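Local coordinates for protein exonuclease (Laribacter hongkongensis, PDB 3SYY) that digests double-stranded DNA with strict 5'-to-3' polarity as an alkaline exonuclease of the lambda-exonuclease-like PDDEXK class, with magnesium ions bound in its metal site, at residues I113-T118 with V153-R158; E123-G128 with Q164-R169; A99-L104 with Q139-C144. All blocks are in the same frame, centred on the assembly; numbering follows the deposited sequence.

Contact 1 of 3, residues I113-T118 with V153-R158; sequences IKCPNT and VSYDDR. With MG (magnesium ion), chain B.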
ATOM      1  N   ILE A 113       4.211  26.235  -4.848  1.00 25.65           N
ATOM      2  CA  ILE A 113       3.425  25.624  -5.918  1.00 25.24           C
ATOM      3  C   ILE A 113       3.016  24.173  -5.577  1.00 26.06           C
ATOM      4  O   ILE A 113       3.865  23.349  -5.177  1.00 24.50           O
ATOM      5  CB  ILE A 113       4.276  25.589  -7.187  1.00 25.10           C
ATOM      6  CG1 ILE A 113       4.581  27.037  -7.681  1.00 25.78           C
ATOM      7  CG2 ILE A 113       3.584  24.757  -8.329  1.00 26.23           C
ATOM      8  CD1 ILE A 113       5.624  27.064  -8.777  1.00 25.64           C
ATOM      9  N   LYS A 114       1.731  23.854  -5.778  1.00 25.76           N
ATOM     10  CA  LYS A 114       1.302  22.448  -5.772  1.00 25.36           C
ATOM     11  C   LYS A 114       0.785  22.070  -7.157  1.00 25.84           C
ATOM     12  O   LYS A 114       0.045  22.868  -7.821  1.00 24.45           O
ATOM     13  CB  LYS A 114       0.213  22.224  -4.716  1.00 23.50           C
ATOM     14  CG  LYS A 114       0.519  22.722  -3.305  1.00 23.43           C
ATOM     15  CD  LYS A 114       1.836  22.196  -2.760  1.00 25.53           C
ATOM     16  CE  LYS A 114       2.065  22.647  -1.284  1.00 27.67           C
ATOM     17  NZ  LYS A 114       3.477  22.198  -0.850  1.00 29.64           N
ATOM     18  N   CYS A 115       1.142  20.857  -7.610  1.00 26.38           N
ATOM     19  CA  CYS A 115       0.572  20.280  -8.822  1.00 25.49           C
ATOM     20  C   CYS A 115       0.034  18.883  -8.497  1.00 26.17           C
ATOM     21  O   CYS A 115       0.689  17.890  -8.824  1.00 25.76           O
ATOM     22  CB  CYS A 115       1.633  20.152  -9.903  1.00 25.98           C
ATOM     23  SG  CYS A 115       2.268  21.838 -10.508  1.00 29.11           S
ATOM     24  N   PRO A 116      -1.148  18.822  -7.890  1.00 25.25           N
ATOM     25  CA  PRO A 116      -1.618  17.642  -7.297  1.00 25.89           C
ATOM     26  C   PRO A 116      -2.561  16.882  -8.211  1.00 25.36           C
ATOM     27  O   PRO A 116      -2.691  17.207  -9.415  1.00 23.87           O
ATOM     28  CB  PRO A 116      -2.369  18.196  -6.092  1.00 25.79           C
ATOM     29  CG  PRO A 116      -3.150  19.385  -6.759  1.00 27.23           C
ATOM     30  CD  PRO A 116      -2.034  19.975  -7.614  1.00 25.84           C
ATOM     31  N   ASN A 117      -3.242  15.886  -7.628  1.00 26.06           N
ATOM     32  CA  ASN A 117      -4.285  15.163  -8.357  1.00 26.58           C
ATOM     33  C   ASN A 117      -5.405  16.141  -8.679  1.00 25.86           C
ATOM     34  O   ASN A 117      -5.620  17.109  -7.971  1.00 26.64           O
ATOM     35  CB  ASN A 117      -4.867  14.036  -7.498  1.00 27.56           C
ATOM     36  CG  ASN A 117      -3.972  12.806  -7.474  1.00 33.77           C
ATOM     37  OD1 ASN A 117      -3.060  12.647  -8.311  1.00 36.39           O
ATOM     38  ND2 ASN A 117      -4.221  11.920  -6.498  1.00 41.46           N
ATOM     39  N   THR A 118      -6.165  15.840  -9.717  1.00 25.40           N
ATOM     40  CA  THR A 118      -7.149  16.804 -10.229  1.00 25.03           C
ATOM     41  C   THR A 118      -8.144  17.110  -9.177  1.00 24.68           C
ATOM     42  O   THR A 118      -8.484  18.271  -8.983  1.00 23.39           O
ATOM     43  CB  THR A 118      -7.836  16.234 -11.471  1.00 23.34           C
ATOM     44  OG1 THR A 118      -6.816  16.077 -12.448  1.00 25.05           O
ATOM     45  CG2 THR A 118      -8.901  17.224 -12.012  1.00 24.84           C
ATOM     46  N   VAL A 153       0.034  28.628  -5.006  1.00 26.40           N
ATOM     47  CA  VAL A 153      -0.493  28.345  -6.349  1.00 25.93           C
ATOM     48  C   VAL A 153      -0.811  26.849  -6.389  1.00 27.10           C
ATOM     49  O   VAL A 153       0.043  26.040  -5.982  1.00 26.50           O
ATOM     50  CB  VAL A 153       0.577  28.643  -7.408  1.00 26.74           C
ATOM     51  CG1 VAL A 153       0.120  28.182  -8.850  1.00 26.84           C
ATOM     52  CG2 VAL A 153       0.893  30.189  -7.416  1.00 26.90           C
ATOM     53  N   SER A 154      -2.027  26.496  -6.833  1.00 25.68           N
ATOM     54  CA  SER A 154      -2.327  25.116  -7.257  1.00 25.53           C
ATOM     55  C   SER A 154      -2.575  25.114  -8.779  1.00 26.73           C
ATOM     56  O   SER A 154      -3.237  26.039  -9.307  1.00 27.43           O
ATOM     57  CB  SER A 154      -3.522  24.592  -6.451  1.00 24.98           C
ATOM     58  OG  SER A 154      -3.876  23.251  -6.769  1.00 28.97           O
ATOM     59  N   TYR A 155      -2.003  24.142  -9.503  1.00 25.09           N
ATOM     60  CA  TYR A 155      -2.088  24.130 -10.963  1.00 25.84           C
ATOM     61  C   TYR A 155      -2.344  22.725 -11.504  1.00 27.11           C
ATOM     62  O   TYR A 155      -1.629  21.760 -11.139  1.00 25.10           O
ATOM     63  CB  TYR A 155      -0.793  24.626 -11.548  1.00 25.09           C
ATOM     64  CG  TYR A 155      -0.726  24.684 -13.039  1.00 27.82           C
ATOM     65  CD1 TYR A 155      -1.421  25.673 -13.756  1.00 32.13           C
ATOM     66  CD2 TYR A 155       0.087  23.803 -13.749  1.00 26.42           C
ATOM     67  CE1 TYR A 155      -1.339  25.715 -15.153  1.00 30.68           C
ATOM     68  CE2 TYR A 155       0.180  23.847 -15.130  1.00 29.27           C
ATOM     69  CZ  TYR A 155      -0.530  24.819 -15.820  1.00 30.18           C
ATOM     70  OH  TYR A 155      -0.422  24.819 -17.175  1.00 31.16           O
ATOM     71  N   ASP A 156      -3.322  22.631 -12.396  1.00 25.75           N
ATOM     72  CA  ASP A 156      -3.543  21.368 -13.104  1.00 27.65           C
ATOM     73  C   ASP A 156      -3.938  21.637 -14.547  1.00 26.72           C
ATOM     74  O   ASP A 156      -5.061  22.054 -14.810  1.00 26.86           O
ATOM     75  CB  ASP A 156      -4.653  20.574 -12.404  1.00 24.49           C
ATOM     76  CG  ASP A 156      -4.780  19.132 -12.965  1.00 28.29           C
ATOM     77  OD1 ASP A 156      -4.166  18.804 -14.001  1.00 25.88           O
ATOM     78  OD2 ASP A 156      -5.461  18.343 -12.331  1.00 30.32           O
ATOM     79  N   ASP A 157      -3.031  21.325 -15.458  1.00 28.69           N
ATOM     80  CA  ASP A 157      -3.270  21.550 -16.852  1.00 30.64           C
ATOM     81  C   ASP A 157      -4.233  20.564 -17.507  1.00 31.08           C
ATOM     82  O   ASP A 157      -4.547  20.719 -18.692  1.00 31.64           O
ATOM     83  CB  ASP A 157      -1.933  21.561 -17.604  1.00 31.89           C
ATOM     84  CG  ASP A 157      -1.282  20.197 -17.653  1.00 32.18           C
ATOM     85  OD1 ASP A 157      -0.457  19.991 -18.523  1.00 43.59           O
ATOM     86  OD2 ASP A 157      -1.584  19.301 -16.846  1.00 36.44           O
ATOM     87  N   ARG A 158      -4.703  19.556 -16.778  1.00 29.69           N
ATOM     88  CA  ARG A 158      -5.655  18.605 -17.411  1.00 29.99           C
ATOM     89  C   ARG A 158      -7.050  19.180 -17.528  1.00 28.92           C
ATOM     90  O   ARG A 158      -7.874  18.644 -18.271  1.00 28.81           O
ATOM     91  CB  ARG A 158      -5.704  17.290 -16.628  1.00 28.73           C
ATOM     92  CG  ARG A 158      -4.362  16.581 -16.698  1.00 31.06           C
ATOM     93  CD  ARG A 158      -4.237  15.454 -15.644  1.00 32.78           C
ATOM     94  NE  ARG A 158      -4.022  16.037 -14.330  1.00 33.44           N
ATOM     95  CZ  ARG A 158      -3.530  15.370 -13.286  1.00 36.08           C
ATOM     96  NH1 ARG A 158      -3.168  14.086 -13.437  1.00 33.16           N
ATOM     97  NH2 ARG A 158      -3.365  15.997 -12.120  1.00 28.05           N
TER
HETATM   98 MG    MG B 400       5.944  22.900  -4.005  1.00 29.54          MG
HETATM   99  O   HOH W   1       5.275  20.808  -3.178  1.00 38.75           O
HETATM  100  O   HOH W   2      -1.701  19.032 -11.209  1.00 23.80           O
HETATM  101  O   HOH W   3      -1.858  14.054 -10.557  1.00 34.38           O
HETATM  102  O   HOH W   4       7.916  22.205  -4.875  1.00 39.74           O

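Contact 2 of 3, residues E123-G128 with Q164-R169; sequences ETIKTG and QYFCTR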
ATOM      1  N   GLU A 123     -10.807  20.548  -5.099  1.00 28.20           N
ATOM      2  CA  GLU A 123     -11.221  20.853  -3.748  1.00 29.11           C
ATOM      3  C   GLU A 123     -10.582  22.149  -3.260  1.00 28.25           C
ATOM      4  O   GLU A 123     -11.204  22.850  -2.479  1.00 28.48           O
ATOM      5  CB  GLU A 123     -10.909  19.705  -2.780  1.00 31.19           C
ATOM      6  CG  GLU A 123     -11.895  18.543  -2.982  1.00 36.33           C
ATOM      7  CD  GLU A 123     -11.729  17.431  -1.921  1.00 45.08           C
ATOM      8  OE1 GLU A 123     -10.560  17.078  -1.597  1.00 47.35           O
ATOM      9  OE2 GLU A 123     -12.770  16.916  -1.450  1.00 47.94           O
ATOM     10  N   THR A 124      -9.368  22.452  -3.701  1.00 27.00           N
ATOM     11  CA  THR A 124      -8.724  23.746  -3.332  1.00 27.94           C
ATOM     12  C   THR A 124      -9.549  24.915  -3.932  1.00 29.79           C
ATOM     13  O   THR A 124      -9.825  25.900  -3.232  1.00 28.11           O
ATOM     14  CB  THR A 124      -7.282  23.825  -3.809  1.00 28.40           C
ATOM     15  OG1 THR A 124      -6.560  22.771  -3.157  1.00 30.09           O
ATOM     16  CG2 THR A 124      -6.617  25.205  -3.437  1.00 28.40           C
ATOM     17  N   ILE A 125      -9.966  24.779  -5.199  1.00 28.71           N
ATOM     18  CA  ILE A 125     -10.812  25.829  -5.801  1.00 31.11           C
ATOM     19  C   ILE A 125     -12.112  26.010  -5.014  1.00 31.61           C
ATOM     20  O   ILE A 125     -12.482  27.145  -4.716  1.00 31.22           O
ATOM     21  CB  ILE A 125     -11.045  25.582  -7.267  1.00 30.19           C
ATOM     22  CG1 ILE A 125      -9.704  25.767  -7.990  1.00 30.38           C
ATOM     23  CG2 ILE A 125     -12.194  26.504  -7.845  1.00 32.69           C
ATOM     24  CD1 ILE A 125      -9.762  25.362  -9.438  1.00 33.23           C
ATOM     25  N   LYS A 126     -12.771  24.900  -4.655  1.00 33.09           N
ATOM     26  CA  LYS A 126     -13.999  24.921  -3.837  1.00 34.27           C
ATOM     27  C   LYS A 126     -13.840  25.642  -2.496  1.00 35.39           C
ATOM     28  O   LYS A 126     -14.669  26.480  -2.139  1.00 35.43           O
ATOM     29  CB  LYS A 126     -14.500  23.508  -3.543  1.00 34.22           C
ATOM     30  CG  LYS A 126     -15.115  22.758  -4.701  1.00 35.96           C
ATOM     31  CD  LYS A 126     -15.648  21.464  -4.122  1.00 39.91           C
ATOM     32  CE  LYS A 126     -16.042  20.522  -5.188  1.00 43.51           C
ATOM     33  NZ  LYS A 126     -16.890  19.485  -4.545  1.00 45.03           N
ATOM     34  N   THR A 127     -12.801  25.332  -1.734  1.00 34.39           N
ATOM     35  CA  THR A 127     -12.718  25.910  -0.411  1.00 34.64           C
ATOM     36  C   THR A 127     -12.018  27.260  -0.434  1.00 34.09           C
ATOM     37  O   THR A 127     -12.167  28.020   0.490  1.00 35.11           O
ATOM     38  CB  THR A 127     -11.918  25.011   0.560  1.00 35.39           C
ATOM     39  OG1 THR A 127     -10.562  24.964   0.110  1.00 31.81           O
ATOM     40  CG2 THR A 127     -12.529  23.584   0.638  1.00 36.24           C
ATOM     41  N   GLY A 128     -11.192  27.505  -1.450  1.00 34.10           N
ATOM     42  CA  GLY A 128     -10.344  28.683  -1.519  1.00 34.28           C
ATOM     43  C   GLY A 128      -9.163  28.771  -0.560  1.00 35.83           C
ATOM     44  O   GLY A 128      -8.530  29.822  -0.482  1.00 35.17           O
ATOM     45  N   GLN A 164      -7.649  25.695 -14.460  1.00 28.41           N
ATOM     46  CA  GLN A 164      -6.301  25.157 -14.359  1.00 28.54           C
ATOM     47  C   GLN A 164      -5.497  25.831 -13.239  1.00 29.15           C
ATOM     48  O   GLN A 164      -4.616  25.182 -12.630  1.00 27.85           O
ATOM     49  CB  GLN A 164      -5.568  25.316 -15.662  1.00 29.10           C
ATOM     50  CG  GLN A 164      -6.127  24.430 -16.791  1.00 28.96           C
ATOM     51  CD  GLN A 164      -5.483  24.684 -18.142  1.00 33.34           C
ATOM     52  OE1 GLN A 164      -5.702  23.915 -19.106  1.00 35.82           O
ATOM     53  NE2 GLN A 164      -4.735  25.758 -18.253  1.00 28.38           N
ATOM     54  N   TYR A 165      -5.797  27.117 -12.980  1.00 27.79           N
ATOM     55  CA  TYR A 165      -4.916  27.962 -12.161  1.00 27.54           C
ATOM     56  C   TYR A 165      -5.603  28.544 -10.963  1.00 28.35           C
ATOM     57  O   TYR A 165      -6.695  29.114 -11.094  1.00 28.28           O
ATOM     58  CB  TYR A 165      -4.314  29.070 -13.028  1.00 28.31           C
ATOM     59  CG  TYR A 165      -3.509  30.070 -12.243  1.00 27.58           C
ATOM     60  CD1 TYR A 165      -2.174  29.824 -11.921  1.00 26.94           C
ATOM     61  CD2 TYR A 165      -4.083  31.283 -11.859  1.00 30.88           C
ATOM     62  CE1 TYR A 165      -1.416  30.782 -11.210  1.00 29.61           C
ATOM     63  CE2 TYR A 165      -3.364  32.238 -11.179  1.00 32.90           C
ATOM     64  CZ  TYR A 165      -2.038  32.005 -10.864  1.00 33.19           C
ATOM     65  OH  TYR A 165      -1.392  33.000 -10.169  1.00 31.44           O
ATOM     66  N   PHE A 166      -5.010  28.334  -9.769  1.00 26.89           N
ATOM     67  CA  PHE A 166      -5.563  28.871  -8.535  1.00 27.61           C
ATOM     68  C   PHE A 166      -4.433  29.506  -7.755  1.00 28.33           C
ATOM     69  O   PHE A 166      -3.321  28.943  -7.673  1.00 25.92           O
ATOM     70  CB  PHE A 166      -6.219  27.769  -7.667  1.00 27.28           C
ATOM     71  CG  PHE A 166      -6.567  28.231  -6.272  1.00 28.59           C
ATOM     72  CD1 PHE A 166      -7.794  28.780  -6.015  1.00 30.19           C
ATOM     73  CD2 PHE A 166      -5.627  28.158  -5.234  1.00 27.75           C
ATOM     74  CE1 PHE A 166      -8.126  29.224  -4.765  1.00 31.83           C
ATOM     75  CE2 PHE A 166      -5.932  28.594  -3.977  1.00 27.62           C
ATOM     76  CZ  PHE A 166      -7.193  29.105  -3.721  1.00 34.30           C
ATOM     77  N   CYS A 167      -4.695  30.681  -7.199  1.00 27.95           N
ATOM     78  CA  CYS A 167      -3.663  31.347  -6.405  1.00 30.38           C
ATOM     79  C   CYS A 167      -4.334  32.140  -5.304  1.00 31.99           C
ATOM     80  O   CYS A 167      -5.404  32.794  -5.537  1.00 32.18           O
ATOM     81  CB  CYS A 167      -2.738  32.191  -7.265  1.00 30.10           C
ATOM     82  SG  CYS A 167      -1.517  33.185  -6.322  1.00 31.24           S
ATOM     83  N   THR A 168      -3.773  32.052  -4.096  1.00 30.79           N
ATOM     84  CA  THR A 168      -4.296  32.868  -2.958  1.00 31.70           C
ATOM     85  C   THR A 168      -3.103  33.288  -2.085  1.00 32.44           C
ATOM     86  O   THR A 168      -2.112  32.536  -1.985  1.00 32.38           O
ATOM     87  CB  THR A 168      -5.372  32.132  -2.152  1.00 31.16           C
ATOM     88  OG1 THR A 168      -6.064  33.039  -1.283  1.00 33.88           O
ATOM     89  CG2 THR A 168      -4.774  30.949  -1.286  1.00 30.92           C
ATOM     90  N   ARG A 169      -3.182  34.481  -1.482  1.00 31.80           N
ATOM     91  CA  ARG A 169      -2.042  35.028  -0.753  1.00 33.31           C
ATOM     92  C   ARG A 169      -2.147  34.742   0.708  1.00 33.63           C
ATOM     93  O   ARG A 169      -3.202  34.973   1.316  1.00 33.82           O
ATOM     94  CB  ARG A 169      -1.936  36.546  -0.895  1.00 34.30           C
ATOM     95  CG  ARG A 169      -0.526  37.055  -0.446  1.00 34.45           C
ATOM     96  CD  ARG A 169      -0.210  38.380  -1.083  1.00 33.13           C
ATOM     97  NE  ARG A 169       0.252  38.222  -2.465  1.00 35.44           N
ATOM     98  CZ  ARG A 169       0.751  39.224  -3.175  1.00 35.36           C
ATOM     99  NH1 ARG A 169       0.850  40.422  -2.615  1.00 37.66           N
ATOM    100  NH2 ARG A 169       1.155  39.045  -4.410  1.00 38.37           N
TER

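Contact 3 of 3, residues A99-L104 with Q139-C144; sequences ASPDGL and QTQMAC. With MG (magnesium ion), chain B.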
ATOM      1  N   ALA A  99      14.095  25.984   4.903  1.00 30.68           N
ATOM      2  CA  ALA A  99      12.879  26.012   4.070  1.00 31.45           C
ATOM      3  C   ALA A  99      13.272  26.179   2.621  1.00 32.54           C
ATOM      4  O   ALA A  99      14.263  26.851   2.314  1.00 31.91           O
ATOM      5  CB  ALA A  99      11.935  27.168   4.497  1.00 30.26           C
ATOM      6  N   SER A 100      12.476  25.583   1.730  1.00 32.68           N
ATOM      7  CA  SER A 100      12.794  25.629   0.345  1.00 34.99           C
ATOM      8  C   SER A 100      11.572  26.165  -0.438  1.00 34.46           C
ATOM      9  O   SER A 100      10.809  25.375  -1.025  1.00 33.76           O
ATOM     10  CB  SER A 100      13.167  24.226  -0.115  1.00 36.80           C
ATOM     11  OG  SER A 100      13.710  24.295  -1.409  1.00 43.50           O
ATOM     12  N   PRO A 101      11.371  27.503  -0.446  1.00 33.52           N
ATOM     13  CA  PRO A 101      10.204  27.967  -1.213  1.00 32.57           C
ATOM     14  C   PRO A 101      10.420  27.698  -2.714  1.00 31.30           C
ATOM     15  O   PRO A 101      11.551  27.507  -3.148  1.00 30.33           O
ATOM     16  CB  PRO A 101      10.094  29.468  -0.868  1.00 34.08           C
ATOM     17  CG  PRO A 101      11.432  29.869  -0.287  1.00 34.01           C
ATOM     18  CD  PRO A 101      12.122  28.599   0.212  1.00 34.09           C
ATOM     19  N   ASP A 102       9.333  27.628  -3.482  1.00 30.19           N
ATOM     20  CA  ASP A 102       9.424  27.441  -4.918  1.00 29.60           C
ATOM     21  C   ASP A 102       9.820  28.735  -5.677  1.00 30.14           C
ATOM     22  O   ASP A 102      10.090  28.687  -6.860  1.00 30.86           O
ATOM     23  CB  ASP A 102       8.096  26.879  -5.447  1.00 30.08           C
ATOM     24  CG  ASP A 102       7.855  25.436  -4.974  1.00 29.72           C
ATOM     25  OD1 ASP A 102       8.856  24.728  -4.793  1.00 29.20           O
ATOM     26  OD2 ASP A 102       6.718  25.054  -4.727  1.00 27.73           O
ATOM     27  N   GLY A 103       9.877  29.863  -4.995  1.00 30.41           N
ATOM     28  CA  GLY A 103      10.461  31.069  -5.630  1.00 31.40           C
ATOM     29  C   GLY A 103      10.447  32.245  -4.679  1.00 31.30           C
ATOM     30  O   GLY A 103       9.602  32.324  -3.805  1.00 31.98           O
ATOM     31  N   LEU A 104      11.411  33.144  -4.835  1.00 33.09           N
ATOM     32  CA  LEU A 104      11.311  34.489  -4.211  1.00 33.85           C
ATOM     33  C   LEU A 104      10.566  35.406  -5.165  1.00 33.38           C
ATOM     34  O   LEU A 104      10.893  35.473  -6.357  1.00 34.37           O
ATOM     35  CB  LEU A 104      12.702  35.066  -3.984  1.00 34.18           C
ATOM     36  CG  LEU A 104      13.709  34.274  -3.119  1.00 36.66           C
ATOM     37  CD1 LEU A 104      14.896  35.179  -2.732  1.00 36.99           C
ATOM     38  CD2 LEU A 104      13.065  33.674  -1.880  1.00 36.11           C
ATOM     39  N   GLN A 139       4.219  29.450   6.435  1.00 29.45           N
ATOM     40  CA  GLN A 139       4.626  30.337   7.558  1.00 31.14           C
ATOM     41  C   GLN A 139       6.076  30.068   7.893  1.00 31.56           C
ATOM     42  O   GLN A 139       6.830  31.000   8.185  1.00 32.90           O
ATOM     43  CB  GLN A 139       3.724  30.170   8.777  1.00 29.92           C
ATOM     44  CG  GLN A 139       2.273  30.684   8.550  1.00 33.37           C
ATOM     45  CD  GLN A 139       2.225  32.236   8.297  1.00 33.47           C
ATOM     46  OE1 GLN A 139       3.229  32.949   8.503  1.00 31.92           O
ATOM     47  NE2 GLN A 139       1.077  32.723   7.812  1.00 34.11           N
ATOM     48  N   THR A 140       6.496  28.791   7.822  1.00 30.89           N
ATOM     49  CA  THR A 140       7.894  28.434   8.050  1.00 29.55           C
ATOM     50  C   THR A 140       8.811  28.977   6.998  1.00 30.40           C
ATOM     51  O   THR A 140       9.940  29.396   7.298  1.00 29.63           O
ATOM     52  CB  THR A 140       8.085  26.889   8.064  1.00 29.85           C
ATOM     53  OG1 THR A 140       7.269  26.328   9.102  1.00 31.50           O
ATOM     54  CG2 THR A 140       9.562  26.515   8.265  1.00 28.79           C
ATOM     55  N   GLN A 141       8.368  28.963   5.745  1.00 29.37           N
ATOM     56  CA  GLN A 141       9.182  29.544   4.676  1.00 29.57           C
ATOM     57  C   GLN A 141       9.388  31.066   4.939  1.00 30.40           C
ATOM     58  O   GLN A 141      10.502  31.585   4.770  1.00 30.96           O
ATOM     59  CB  GLN A 141       8.486  29.356   3.321  1.00 28.89           C
ATOM     60  CG  GLN A 141       8.630  27.997   2.708  1.00 30.50           C
ATOM     61  CD  GLN A 141       7.554  27.744   1.625  1.00 33.02           C
ATOM     62  OE1 GLN A 141       7.534  26.686   0.986  1.00 35.21           O
ATOM     63  NE2 GLN A 141       6.698  28.722   1.412  1.00 33.97           N
ATOM     64  N   MET A 142       8.326  31.722   5.398  1.00 31.46           N
ATOM     65  CA  MET A 142       8.381  33.147   5.815  1.00 32.99           C
ATOM     66  C   MET A 142       9.319  33.364   7.029  1.00 33.79           C
ATOM     67  O   MET A 142      10.158  34.279   7.022  1.00 34.81           O
ATOM     68  CB  MET A 142       6.975  33.674   6.064  1.00 31.24           C
ATOM     69  CG  MET A 142       6.291  33.943   4.718  1.00 31.87           C
ATOM     70  SD  MET A 142       4.663  34.691   4.827  1.00 35.14           S
ATOM     71  CE  MET A 142       3.528  33.323   4.962  1.00 33.87           C
ATOM     72  N   ALA A 143       9.215  32.463   8.007  1.00 34.19           N
ATOM     73  CA  ALA A 143      10.145  32.416   9.160  1.00 35.23           C
ATOM     74  C   ALA A 143      11.584  32.353   8.738  1.00 35.84           C
ATOM     75  O   ALA A 143      12.421  33.150   9.231  1.00 36.53           O
ATOM     76  CB  ALA A 143       9.823  31.270  10.061  1.00 35.23           C
ATOM     77  N   CYS A 144      11.899  31.439   7.825  1.00 35.84           N
ATOM     78  CA  CYS A 144      13.275  31.283   7.378  1.00 36.01           C
ATOM     79  C   CYS A 144      13.834  32.413   6.525  1.00 37.27           C
ATOM     80  O   CYS A 144      15.044  32.693   6.574  1.00 37.47           O
ATOM     81  CB  CYS A 144      13.488  29.973   6.657  1.00 35.72           C
ATOM     82  SG  CYS A 144      13.286  28.529   7.757  1.00 34.65           S
TER
HETATM   83 MG    MG B 400       5.944  22.900  -4.005  1.00 29.54          MG
HETATM   84  O   HOH W   4       7.916  22.205  -4.875  1.00 39.74           O
HETATM   85  O   HOH W   1       5.275  20.808  -3.178  1.00 38.75           O

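Contact 1 of 3, residues I113-T118 with V153-R158
Thr118 and Asp156 cross at about a right angle, and Thr118 OG1 donates to the syn lone pair of Asp156 OD2 over 2.6 Å. Asp156 CG, anti to its backbone N (chi1 -171°), comes toward Thr118; Arg158 grips the carboxylate side-on. Arg158 NE reaches Asp156 OD1 at 2.8 Å as a salt bridge, nearly in the guanidinium plane, while NH2 meets OD2 from above the carboxylate plane. Since OD1 also accepts from Arg158 N, closing an Asx turn, each carboxylate oxygen takes two donors, which should fix the rotation of the group and favour its charged form. Thr118 OG1 lies over one face of the guanidinium; Pro116 O stands at its edge, 3.0 Å from Arg158 NH2.

Upstream the two segments run as parallel strands, with Lys114 N donating to Val153 O (2.8 Å) and Tyr155 N to Lys114 O (2.9 Å). One water donates to both Pro116 O and Tyr155 O. Ile113 O binds a magnesium ion at 2.4 Å, a site shared with Asp102 and Glu112; Lys114 NZ hydrogen-bonds Glu112 OE2 and an ion-bound water.

Strands 109-114 and 149-155 are neighbours in the five-stranded mixed sheet: Ile113 and Val153 face helix 59-79, Pro116 and Asp156 touch His121 of helix 118-127, and Arg158 NH1 bridges to Glu53 of the second subunit.

Contact 2 of 3, residues E123-G128 with Q164-R169
Phe166 reaches from its strand into the last turn of helix 118-127 and meets Thr124, Ile125 and Gly128, each with a different part of its side chain. Phe166 CB points toward the helix and lies 4.0 Å from Ile125 CG1, an apolar contact in which the two side chains slide past each other in opposite directions. CG is anti to the backbone N (chi1 169°), which sets it out from the strand toward the helix; the ring continues from there.

Beyond CG the two edges of the ring have different neighbours. At the CD1/CE1 edge, CD1 is still near Ile125 CG1, and Phe166 CE1 lies 4.0 Å from Gly128 CA. Toward the CD2/CE2 edge, Thr124 CG2 is 3.5 Å from Phe166 CE2. Thr124 CG2 stands over one face of the Phe166 ring, 3.8 Å from its centroid and 26° off the normal, the geometry of a CH-pi contact; the two side chains cross at about a right angle. Thr124 can present its methyl because CG2 is anti to its own backbone N, while OG1 turns back to bond Thr120 O. At the tip, Phe166 CZ meets Gly128 O at 3.6 Å, the oxygen lying in the ring plane at its edge. Gly128 has left the helix with positive phi (71°), although its N still donates to Thr124 O. Its carbonyl also approaches the methyl of Thr168, CG2 lying 4.0 Å from Gly128 O.

This is helix-on-sheet packing near the surface: the end of helix 118-127 lies on strand 165-171, at the sheet edge within this chain. Phe152 of neighbouring strand 149-155 touches both Thr124 and Phe166, whereas Tyr165 and Cys167 project to the other face, against helix 59-79.

Contact 3 of 3, residues A99-L104 with Q139-C144
Ala99 and Gln141 bring their backbones within 5.1 Å, CA to CA, so the extended chain at Ala99 rests almost directly on helix 132-145. Ala99 CB points into the helix surface and is met by three parts of it: Gln141 CA at 3.6 Å, Gln141 CG at 3.8 Å and Cys144 SG at 3.8 Å. The sulphur comes from one turn further along the helix, so the methyl sits between two successive turns. Gln141 CG is anti to its own carbonyl carbon (chi1 -79°), and the chain is extended beyond it, running past Pro101; there Pro101 CB lies 4.0 Å from Gln141 CD.

The loop thus packed carries metal ligands of the PDDEXK nuclease core. Asp102 OD2 binds a magnesium ion at 2.4 Å, in a site completed by Glu112, Ile113 O and two waters. One of these waters also donates to Asp102 OD1 (2.7 Å), so OD2 binds the ion directly while OD1 holds one of its waters as a second-shell acceptor. Ser100 belongs to the second magnesium site together with Glu112, and its OG bonds Arg12. Leu110 of strand 109-114 touches both Pro101 and Gln141 within the protein interior.

The first segments of the three contacts come in the order 99-104, 113-118, 123-128, and their partners follow as 139-144, 153-158, 164-169, so all three connections interleave along the chain. Contacts 1 and 2 have centres about 10 Å apart and share the five-stranded sheet through neighbouring strands 149-155 and 165-171, with Ser154 N and Phe166 O 2.9 Å apart. Contact 3 lies about 19 Å from contact 1 and 20 Å from contact 2, centre to centre. Contacts 1 and 3 nevertheless converge on one magnesium ion and its two waters, placing the metal beside adjacent strands 103-105 and 109-114; contact 2 sets helix 118-127 against strand 165-171, outermost within this chain.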